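Local structure of tyrosine--tRNA ligase, mitochondrial (Coccidioides posadasii, 5IJX) at residues R54-K59 with N277-T282; W92-G97 with W160-A165. The protein probably catalyses, through the catalytic part present here with tyrosine bound, the ATP-dependent attachment of L-tyrosine to mitochondrial tRNA(Tyr). All coordinates share one frame; numbering follows the deposited sequence.

Contact 1 (R54-K59 with N277-T282); sequences RDALDK and NPYGIT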
ATOM      1  N   ARG A  54     -10.433  -1.838 -30.481  1.00 75.66           N
ATOM      2  CA  ARG A  54     -11.743  -2.478 -30.574  1.00 83.01           C
ATOM      3  C   ARG A  54     -11.660  -3.802 -31.327  1.00 80.18           C
ATOM      4  O   ARG A  54     -12.105  -4.845 -30.830  1.00 76.78           O
ATOM      5  CB  ARG A  54     -12.728  -1.519 -31.247  1.00 83.77           C
ATOM      6  CG  ARG A  54     -14.148  -2.040 -31.364  1.00 92.86           C
ATOM      7  CD  ARG A  54     -14.392  -2.700 -32.710  1.00100.98           C
ATOM      8  NE  ARG A  54     -15.755  -3.211 -32.827  1.00 97.84           N
ATOM      9  CZ  ARG A  54     -16.101  -4.285 -33.530  1.00 93.26           C
ATOM     10  NH1 ARG A  54     -15.185  -4.991 -34.182  1.00 86.67           N
ATOM     11  NH2 ARG A  54     -17.369  -4.665 -33.573  1.00 97.68           N
ATOM     12  N   ASP A  55     -11.092  -3.780 -32.536  1.00 74.08           N
ATOM     13  CA  ASP A  55     -11.000  -5.003 -33.327  1.00 72.42           C
ATOM     14  C   ASP A  55     -10.148  -6.056 -32.631  1.00 68.53           C
ATOM     15  O   ASP A  55     -10.393  -7.258 -32.793  1.00 79.18           O
ATOM     16  CB  ASP A  55     -10.433  -4.693 -34.712  1.00 79.68           C
ATOM     17  CG  ASP A  55     -11.358  -3.818 -35.539  1.00 92.41           C
ATOM     18  OD1 ASP A  55     -10.873  -3.161 -36.484  1.00105.60           O
ATOM     19  OD2 ASP A  55     -12.570  -3.785 -35.240  1.00 87.13           O
ATOM     20  N   ALA A  56      -9.147  -5.633 -31.856  1.00 67.10           N
ATOM     21  CA  ALA A  56      -8.363  -6.586 -31.079  1.00 72.02           C
ATOM     22  C   ALA A  56      -9.228  -7.290 -30.040  1.00 70.64           C
ATOM     23  O   ALA A  56      -9.067  -8.491 -29.796  1.00 69.32           O
ATOM     24  CB  ALA A  56      -7.189  -5.878 -30.403  1.00 72.31           C
ATOM     25  N   LEU A  57     -10.152  -6.556 -29.413  1.00 75.32           N
ATOM     26  CA  LEU A  57     -11.034  -7.165 -28.423  1.00 70.91           C
ATOM     27  C   LEU A  57     -12.036  -8.101 -29.084  1.00 65.92           C
ATOM     28  O   LEU A  57     -12.277  -9.211 -28.593  1.00 65.44           O
ATOM     29  CB  LEU A  57     -11.757  -6.079 -27.627  1.00 59.93           C
ATOM     30  CG  LEU A  57     -12.856  -6.561 -26.675  1.00 57.44           C
ATOM     31  CD1 LEU A  57     -12.321  -7.605 -25.702  1.00 59.05           C
ATOM     32  CD2 LEU A  57     -13.461  -5.383 -25.922  1.00 60.57           C
ATOM     33  N   ASP A  58     -12.644  -7.664 -30.190  1.00 64.64           N
ATOM     34  CA  ASP A  58     -13.494  -8.559 -30.967  1.00 73.73           C
ATOM     35  C   ASP A  58     -12.754  -9.853 -31.289  1.00 71.99           C
ATOM     36  O   ASP A  58     -13.291 -10.956 -31.127  1.00 72.24           O
ATOM     37  CB  ASP A  58     -13.943  -7.857 -32.251  1.00 74.62           C
ATOM     38  CG  ASP A  58     -15.214  -8.445 -32.826  1.00 82.78           C
ATOM     39  OD1 ASP A  58     -15.886  -9.229 -32.121  1.00 93.44           O
ATOM     40  OD2 ASP A  58     -15.552  -8.113 -33.981  1.00 79.48           O
ATOM     41  N   LYS A  59     -11.501  -9.725 -31.731  1.00 60.62           N
ATOM     42  CA  LYS A  59     -10.673 -10.892 -32.017  1.00 60.67           C
ATOM     43  C   LYS A  59     -10.513 -11.768 -30.782  1.00 73.14           C
ATOM     44  O   LYS A  59     -10.674 -12.992 -30.847  1.00 75.55           O
ATOM     45  CB  LYS A  59      -9.310 -10.430 -32.534  1.00 64.55           C
ATOM     46  CG  LYS A  59      -8.402 -11.542 -33.030  1.00 66.76           C
ATOM     47  CD  LYS A  59      -7.135 -10.964 -33.656  1.00 65.03           C
ATOM     48  CE  LYS A  59      -5.973 -10.978 -32.686  1.00 74.61           C
ATOM     49  NZ  LYS A  59      -4.864 -10.077 -33.118  1.00 87.80           N
ATOM     50  N   ASN A 277      -3.677  -9.775 -23.594  1.00 67.05           N
ATOM     51  CA  ASN A 277      -3.752  -8.454 -22.992  1.00 69.11           C
ATOM     52  C   ASN A 277      -5.109  -8.212 -22.349  1.00 70.17           C
ATOM     53  O   ASN A 277      -6.095  -8.886 -22.661  1.00 67.96           O
ATOM     54  CB  ASN A 277      -3.493  -7.382 -24.048  1.00 80.49           C
ATOM     55  CG  ASN A 277      -2.020  -7.185 -24.331  1.00 86.16           C
ATOM     56  OD1 ASN A 277      -1.173  -7.905 -23.805  1.00 98.49           O
ATOM     57  ND2 ASN A 277      -1.705  -6.203 -25.167  1.00 90.28           N
ATOM     58  N   PRO A 278      -5.186  -7.243 -21.441  1.00 59.94           N
ATOM     59  CA  PRO A 278      -6.474  -6.857 -20.863  1.00 58.47           C
ATOM     60  C   PRO A 278      -7.195  -5.823 -21.712  1.00 59.89           C
ATOM     61  O   PRO A 278      -6.587  -5.024 -22.427  1.00 65.58           O
ATOM     62  CB  PRO A 278      -6.067  -6.271 -19.505  1.00 59.63           C
ATOM     63  CG  PRO A 278      -4.738  -5.648 -19.781  1.00 61.39           C
ATOM     64  CD  PRO A 278      -4.063  -6.551 -20.784  1.00 65.52           C
ATOM     65  N   TYR A 279      -8.524  -5.849 -21.619  1.00 61.70           N
ATOM     66  CA  TYR A 279      -9.371  -4.931 -22.368  1.00 62.14           C
ATOM     67  C   TYR A 279     -10.492  -4.420 -21.470  1.00 61.89           C
ATOM     68  O   TYR A 279     -10.761  -4.962 -20.391  1.00 48.53           O
ATOM     69  CB  TYR A 279      -9.960  -5.602 -23.615  1.00 54.24           C
ATOM     70  CG  TYR A 279      -8.930  -6.063 -24.626  1.00 63.65           C
ATOM     71  CD1 TYR A 279      -8.580  -5.262 -25.707  1.00 64.40           C
ATOM     72  CD2 TYR A 279      -8.314  -7.301 -24.503  1.00 62.65           C
ATOM     73  CE1 TYR A 279      -7.642  -5.682 -26.634  1.00 67.92           C
ATOM     74  CE2 TYR A 279      -7.376  -7.728 -25.425  1.00 68.86           C
ATOM     75  CZ  TYR A 279      -7.044  -6.915 -26.488  1.00 69.11           C
ATOM     76  OH  TYR A 279      -6.111  -7.339 -27.407  1.00 68.43           O
ATOM     77  N   GLY A 280     -11.161  -3.367 -21.939  1.00 57.58           N
ATOM     78  CA  GLY A 280     -12.250  -2.780 -21.190  1.00 59.14           C
ATOM     79  C   GLY A 280     -13.429  -2.459 -22.087  1.00 56.20           C
ATOM     80  O   GLY A 280     -13.289  -2.277 -23.298  1.00 59.52           O
ATOM     81  N   ILE A 281     -14.604  -2.389 -21.460  1.00 67.15           N
ATOM     82  CA  ILE A 281     -15.827  -1.950 -22.119  1.00 68.55           C
ATOM     83  C   ILE A 281     -16.555  -0.990 -21.188  1.00 60.98           C
ATOM     84  O   ILE A 281     -16.720  -1.273 -19.995  1.00 63.17           O
ATOM     85  CB  ILE A 281     -16.744  -3.129 -22.499  1.00 71.16           C
ATOM     86  CG1 ILE A 281     -15.997  -4.118 -23.397  1.00 68.91           C
ATOM     87  CG2 ILE A 281     -17.996  -2.615 -23.212  1.00 73.90           C
ATOM     88  CD1 ILE A 281     -16.775  -5.381 -23.701  1.00 53.81           C
ATOM     89  N   THR A 282     -16.989   0.143 -21.736  1.00 58.64           N
ATOM     90  CA  THR A 282     -17.761   1.134 -20.999  1.00 60.62           C
ATOM     91  C   THR A 282     -19.130   1.269 -21.648  1.00 63.41           C
ATOM     92  O   THR A 282     -19.233   1.398 -22.876  1.00 62.38           O
ATOM     93  CB  THR A 282     -17.058   2.496 -20.971  1.00 66.75           C
ATOM     94  OG1 THR A 282     -16.820   2.945 -22.311  1.00 77.74           O
ATOM     95  CG2 THR A 282     -15.739   2.407 -20.213  1.00 67.39           C
TER
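L57 and Y279 bury the most surface where helix 54-63 packs on strand 279-283. The two side chains slide past each other in opposite directions, the leucine methyls reaching the root of the tyrosine while the ring reaches back under the helix. L57 CG stands anti to the backbone N (chi1 172°), and its two methyls divide the work. CD1 sits 3.7 Å from Y279 CB, whereas CD2 goes to I281, lying 3.8 Å from its CG1. The I281 side chain crosses that of L57 at about a right angle. L57 CA lies over one face of the Y279 ring, toward the rim, and L57 CB is 3.8 Å from Y279 CD1 on that flank. Y279 CG is set beside the backbone N and anti to the carbonyl carbon (chi1 -62°), and the far end of the ring meets A56. There A56 CB lies 3.8 Å from Y279 CE1 and 3.5 Å from Y279 OH, both van der Waals contacts. The polar need of the hydroxyl is met by a hydrogen bond to D274 O. The side chains that meet across the two segments do so by apolar contact, and all are buried. Within the helix segment R54 NH1 makes salt bridges to D55 OD2 and D58 OD2, the hydrogen bond to D58 being weak. The strand segment runs at 106° to the helix segment, their axes 9.4 Å apart. L57 also touches V235 of strand 233-239, so the helix reaches two neighbouring strands of the Rossmann-type sheet; I281 touches V235 as well. Strand 279-283 itself lies between antiparallel strand 49-51, paired through G280 and V51, and parallel strand 233-239, where Y279 and I281 bond to the backbone of the tyrosine-pocket residue Q236.

Contact 2 (W92-G97 with W160-A165); sequences WAYVHG and WAWRRA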
ATOM      1  N   TRP A  92     -25.444 -11.052 -20.753  1.00 68.87           N
ATOM      2  CA  TRP A  92     -25.222 -11.546 -22.105  1.00 70.89           C
ATOM      3  C   TRP A  92     -24.000 -12.450 -22.135  1.00 69.72           C
ATOM      4  O   TRP A  92     -24.087 -13.621 -22.524  1.00 70.25           O
ATOM      5  CB  TRP A  92     -25.065 -10.377 -23.079  1.00 71.03           C
ATOM      6  CG  TRP A  92     -26.363  -9.684 -23.395  1.00 75.16           C
ATOM      7  CD1 TRP A  92     -26.728  -8.417 -23.040  1.00 75.65           C
ATOM      8  CD2 TRP A  92     -27.472 -10.229 -24.126  1.00 74.06           C
ATOM      9  NE1 TRP A  92     -27.992  -8.139 -23.508  1.00 65.83           N
ATOM     10  CE2 TRP A  92     -28.468  -9.234 -24.176  1.00 63.44           C
ATOM     11  CE3 TRP A  92     -27.716 -11.460 -24.741  1.00 74.21           C
ATOM     12  CZ2 TRP A  92     -29.685  -9.431 -24.819  1.00 66.44           C
ATOM     13  CZ3 TRP A  92     -28.929 -11.653 -25.376  1.00 71.11           C
ATOM     14  CH2 TRP A  92     -29.897 -10.645 -25.409  1.00 64.23           C
ATOM     15  N   ALA A  93     -22.857 -11.931 -21.682  1.00 65.26           N
ATOM     16  CA  ALA A  93     -21.640 -12.732 -21.642  1.00 61.42           C
ATOM     17  C   ALA A  93     -21.923 -14.109 -21.061  1.00 63.64           C
ATOM     18  O   ALA A  93     -21.607 -15.138 -21.672  1.00 65.56           O
ATOM     19  CB  ALA A  93     -20.567 -12.008 -20.827  1.00 62.04           C
ATOM     20  N   TYR A  94     -22.563 -14.145 -19.893  1.00 64.58           N
ATOM     21  CA  TYR A  94     -22.815 -15.421 -19.238  1.00 66.93           C
ATOM     22  C   TYR A  94     -23.579 -16.371 -20.153  1.00 68.29           C
ATOM     23  O   TYR A  94     -23.174 -17.522 -20.348  1.00 71.66           O
ATOM     24  CB  TYR A  94     -23.580 -15.196 -17.938  1.00 66.38           C
ATOM     25  CG  TYR A  94     -24.082 -16.476 -17.307  1.00 64.62           C
ATOM     26  CD1 TYR A  94     -23.200 -17.374 -16.725  1.00 70.63           C
ATOM     27  CD2 TYR A  94     -25.435 -16.783 -17.291  1.00 67.70           C
ATOM     28  CE1 TYR A  94     -23.649 -18.541 -16.148  1.00 73.41           C
ATOM     29  CE2 TYR A  94     -25.895 -17.946 -16.715  1.00 70.52           C
ATOM     30  CZ  TYR A  94     -24.997 -18.823 -16.146  1.00 79.20           C
ATOM     31  OH  TYR A  94     -25.454 -19.984 -15.570  1.00 86.91           O
ATOM     32  N   VAL A  95     -24.664 -15.893 -20.760  1.00 73.98           N
ATOM     33  CA  VAL A  95     -25.564 -16.784 -21.489  1.00 74.85           C
ATOM     34  C   VAL A  95     -24.937 -17.117 -22.832  1.00 72.21           C
ATOM     35  O   VAL A  95     -25.498 -17.894 -23.614  1.00 82.31           O
ATOM     36  CB  VAL A  95     -26.968 -16.171 -21.672  1.00 82.39           C
ATOM     37  CG1 VAL A  95     -27.624 -15.916 -20.317  1.00 90.01           C
ATOM     38  CG2 VAL A  95     -26.906 -14.896 -22.502  1.00 86.94           C
ATOM     39  N   HIS A  96     -23.777 -16.529 -23.120  1.00 70.11           N
ATOM     40  CA  HIS A  96     -23.048 -16.865 -24.334  1.00 67.34           C
ATOM     41  C   HIS A  96     -21.858 -17.779 -24.062  1.00 71.18           C
ATOM     42  O   HIS A  96     -21.017 -17.967 -24.947  1.00 76.33           O
ATOM     43  CB  HIS A  96     -22.595 -15.592 -25.057  1.00 74.99           C
ATOM     44  CG  HIS A  96     -23.659 -14.978 -25.917  1.00 81.81           C
ATOM     45  ND1 HIS A  96     -23.636 -15.045 -27.294  1.00 88.90           N
ATOM     46  CD2 HIS A  96     -24.783 -14.293 -25.594  1.00 78.46           C
ATOM     47  CE1 HIS A  96     -24.696 -14.428 -27.784  1.00 81.12           C
ATOM     48  NE2 HIS A  96     -25.409 -13.964 -26.773  1.00 75.33           N
ATOM     49  N   GLY A  97     -21.778 -18.365 -22.868  1.00 71.41           N
ATOM     50  CA  GLY A  97     -20.707 -19.277 -22.533  1.00 79.92           C
ATOM     51  C   GLY A  97     -19.445 -18.622 -22.028  1.00 72.71           C
ATOM     52  O   GLY A  97     -18.497 -19.335 -21.672  1.00 75.23           O
ATOM     53  N   TRP A 160     -22.588 -26.911 -19.647  1.00 87.48           N
ATOM     54  CA  TRP A 160     -21.604 -27.138 -18.597  1.00 83.90           C
ATOM     55  C   TRP A 160     -20.504 -26.085 -18.627  1.00 86.56           C
ATOM     56  O   TRP A 160     -19.901 -25.791 -17.589  1.00 94.96           O
ATOM     57  CB  TRP A 160     -21.010 -28.539 -18.744  1.00 79.56           C
ATOM     58  CG  TRP A 160     -19.928 -28.851 -17.767  1.00 87.88           C
ATOM     59  CD1 TRP A 160     -20.073 -29.432 -16.541  1.00 92.89           C
ATOM     60  CD2 TRP A 160     -18.526 -28.605 -17.931  1.00 94.79           C
ATOM     61  NE1 TRP A 160     -18.849 -29.561 -15.931  1.00 99.58           N
ATOM     62  CE2 TRP A 160     -17.883 -29.061 -16.764  1.00 95.96           C
ATOM     63  CE3 TRP A 160     -17.752 -28.043 -18.951  1.00 93.96           C
ATOM     64  CZ2 TRP A 160     -16.503 -28.973 -16.588  1.00 92.02           C
ATOM     65  CZ3 TRP A 160     -16.382 -27.954 -18.775  1.00 90.54           C
ATOM     66  CH2 TRP A 160     -15.772 -28.418 -17.603  1.00 85.14           C
ATOM     67  N   ALA A 161     -20.232 -25.506 -19.798  1.00 85.22           N
ATOM     68  CA  ALA A 161     -19.175 -24.512 -19.933  1.00 80.66           C
ATOM     69  C   ALA A 161     -19.563 -23.148 -19.379  1.00 77.12           C
ATOM     70  O   ALA A 161     -18.681 -22.305 -19.187  1.00 72.35           O
ATOM     71  CB  ALA A 161     -18.780 -24.366 -21.405  1.00 77.60           C
ATOM     72  N   TRP A 162     -20.848 -22.910 -19.121  1.00 79.85           N
ATOM     73  CA  TRP A 162     -21.266 -21.635 -18.558  1.00 76.44           C
ATOM     74  C   TRP A 162     -20.633 -21.435 -17.188  1.00 71.85           C
ATOM     75  O   TRP A 162     -20.603 -22.348 -16.359  1.00 81.76           O
ATOM     76  CB  TRP A 162     -22.789 -21.573 -18.444  1.00 79.36           C
ATOM     77  CG  TRP A 162     -23.489 -21.428 -19.761  1.00 78.93           C
ATOM     78  CD1 TRP A 162     -22.971 -21.675 -21.000  1.00 76.66           C
ATOM     79  CD2 TRP A 162     -24.837 -20.992 -19.970  1.00 77.99           C
ATOM     80  NE1 TRP A 162     -23.915 -21.423 -21.967  1.00 81.49           N
ATOM     81  CE2 TRP A 162     -25.068 -21.002 -21.359  1.00 76.09           C
ATOM     82  CE3 TRP A 162     -25.871 -20.595 -19.116  1.00 72.93           C
ATOM     83  CZ2 TRP A 162     -26.291 -20.630 -21.914  1.00 78.90           C
ATOM     84  CZ3 TRP A 162     -27.084 -20.228 -19.668  1.00 72.40           C
ATOM     85  CH2 TRP A 162     -27.284 -20.247 -21.054  1.00 75.77           C
ATOM     86  N   ARG A 163     -20.126 -20.226 -16.954  1.00 66.35           N
ATOM     87  CA  ARG A 163     -19.429 -19.899 -15.719  1.00 72.66           C
ATOM     88  C   ARG A 163     -19.999 -18.610 -15.150  1.00 76.25           C
ATOM     89  O   ARG A 163     -20.167 -17.622 -15.872  1.00 64.98           O
ATOM     90  CB  ARG A 163     -17.920 -19.760 -15.956  1.00 75.78           C
ATOM     91  CG  ARG A 163     -17.243 -21.043 -16.415  1.00 83.99           C
ATOM     92  CD  ARG A 163     -16.990 -21.995 -15.258  1.00 91.44           C
ATOM     93  NE  ARG A 163     -16.138 -23.116 -15.651  1.00 99.85           N
ATOM     94  CZ  ARG A 163     -16.580 -24.287 -16.102  1.00 94.55           C
ATOM     95  NH1 ARG A 163     -17.880 -24.519 -16.222  1.00 87.95           N
ATOM     96  NH2 ARG A 163     -15.714 -25.235 -16.432  1.00 92.83           N
ATOM     97  N   ARG A 164     -20.289 -18.629 -13.854  1.00 76.59           N
ATOM     98  CA  ARG A 164     -20.885 -17.505 -13.152  1.00 67.01           C
ATOM     99  C   ARG A 164     -20.203 -17.391 -11.800  1.00 66.19           C
ATOM    100  O   ARG A 164     -19.885 -18.410 -11.178  1.00 59.96           O
ATOM    101  CB  ARG A 164     -22.392 -17.712 -12.970  1.00 78.90           C
ATOM    102  CG  ARG A 164     -23.245 -16.484 -13.182  1.00 78.14           C
ATOM    103  CD  ARG A 164     -24.713 -16.863 -13.101  1.00 84.75           C
ATOM    104  NE  ARG A 164     -25.099 -17.272 -11.752  1.00 87.35           N
ATOM    105  CZ  ARG A 164     -26.157 -18.024 -11.467  1.00 97.41           C
ATOM    106  NH1 ARG A 164     -26.945 -18.471 -12.437  1.00104.74           N
ATOM    107  NH2 ARG A 164     -26.426 -18.339 -10.208  1.00102.73           N
ATOM    108  N   ALA A 165     -19.970 -16.165 -11.344  1.00 64.94           N
ATOM    109  CA  ALA A 165     -19.283 -15.994 -10.072  1.00 60.82           C
ATOM    110  C   ALA A 165     -19.694 -14.691  -9.410  1.00 61.36           C
ATOM    111  O   ALA A 165     -19.903 -13.677 -10.083  1.00 63.06           O
ATOM    112  CB  ALA A 165     -17.764 -16.023 -10.258  1.00 61.85           C
TER
HETATM  113  O   HOH W   1     -17.091 -19.733 -19.234  1.00 59.54           O
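A Schellman motif ends helix 84-95; Y94 and V95 near the helix end, with G97 just after them, pack against W162 and R164 on the approach to strand 164-168. G97, at positive phi, is the C-prime residue, its N bonded to Y94 O at 3.0 Å. Y94 CG lies anti to the backbone N (chi1 171°), and the ring is held from both sides by the other segment. W162 turns the edge of its six-membered ring toward one face of Y94, an edge-to-face pair with centroids 5.0 Å apart and planes at 69°. Its leading atom, CE3, is 3.6 Å from Y94 CZ. On the opposite face R164 makes a CH-pi contact, with CD 3.7 Å from the centroid of the Y94 ring. Beyond CD the arginine chain bends (chi3 68°), and its NH1 forms a salt bridge with E148 of helix 126-154, which also accepts a weak hydrogen bond from Y94 OH. The W162 indole has its own face covered by the helix terminus: V95 CA lies 4.0 Å from the centroid of its six-membered ring, with Y94 O above the same face. At the pyrrole end W162 CD1 comes to 3.6 Å from CA of G97, whose backbone angles would jam a CB against the preceding carbonyl O. A water ties the backbones together, donating to G97 O at 2.8 Å and to A161 O at 3.0 Å. Around this junction W158 and F156 adjoin W162, and A161 touches A18 of helix 7-31. Helix 84-95 connects parallel strands 67-72 and 99-104 in a beta-alpha-beta unit, and R163 and A165 bond through their backbones to A100 and F102 of the latter, adding strand 164-168 at its side.

In the fold
Contacts 1 and 2 belong to the same six-stranded sheet but lie toward opposite edges of it. Contact 1 involves strand 279-283, next to outermost strand 49-51; contact 2 leads into strand 164-168, outermost at the other edge. Their centres are 18 Å apart and their nearest atoms about 8 Å, without touching. Along the chain the order is 54-59, 92-97, 160-165, 277-282, so both segments of contact 2 fall between those of contact 1. Between the two sites run parallel strands 233-239, 67-72 and 99-104, which supply tyrosine-pocket residues such as Q236, Y69 and L103. In strand order the contacts thus flank the three strands that carry these residues of the amino-acid site.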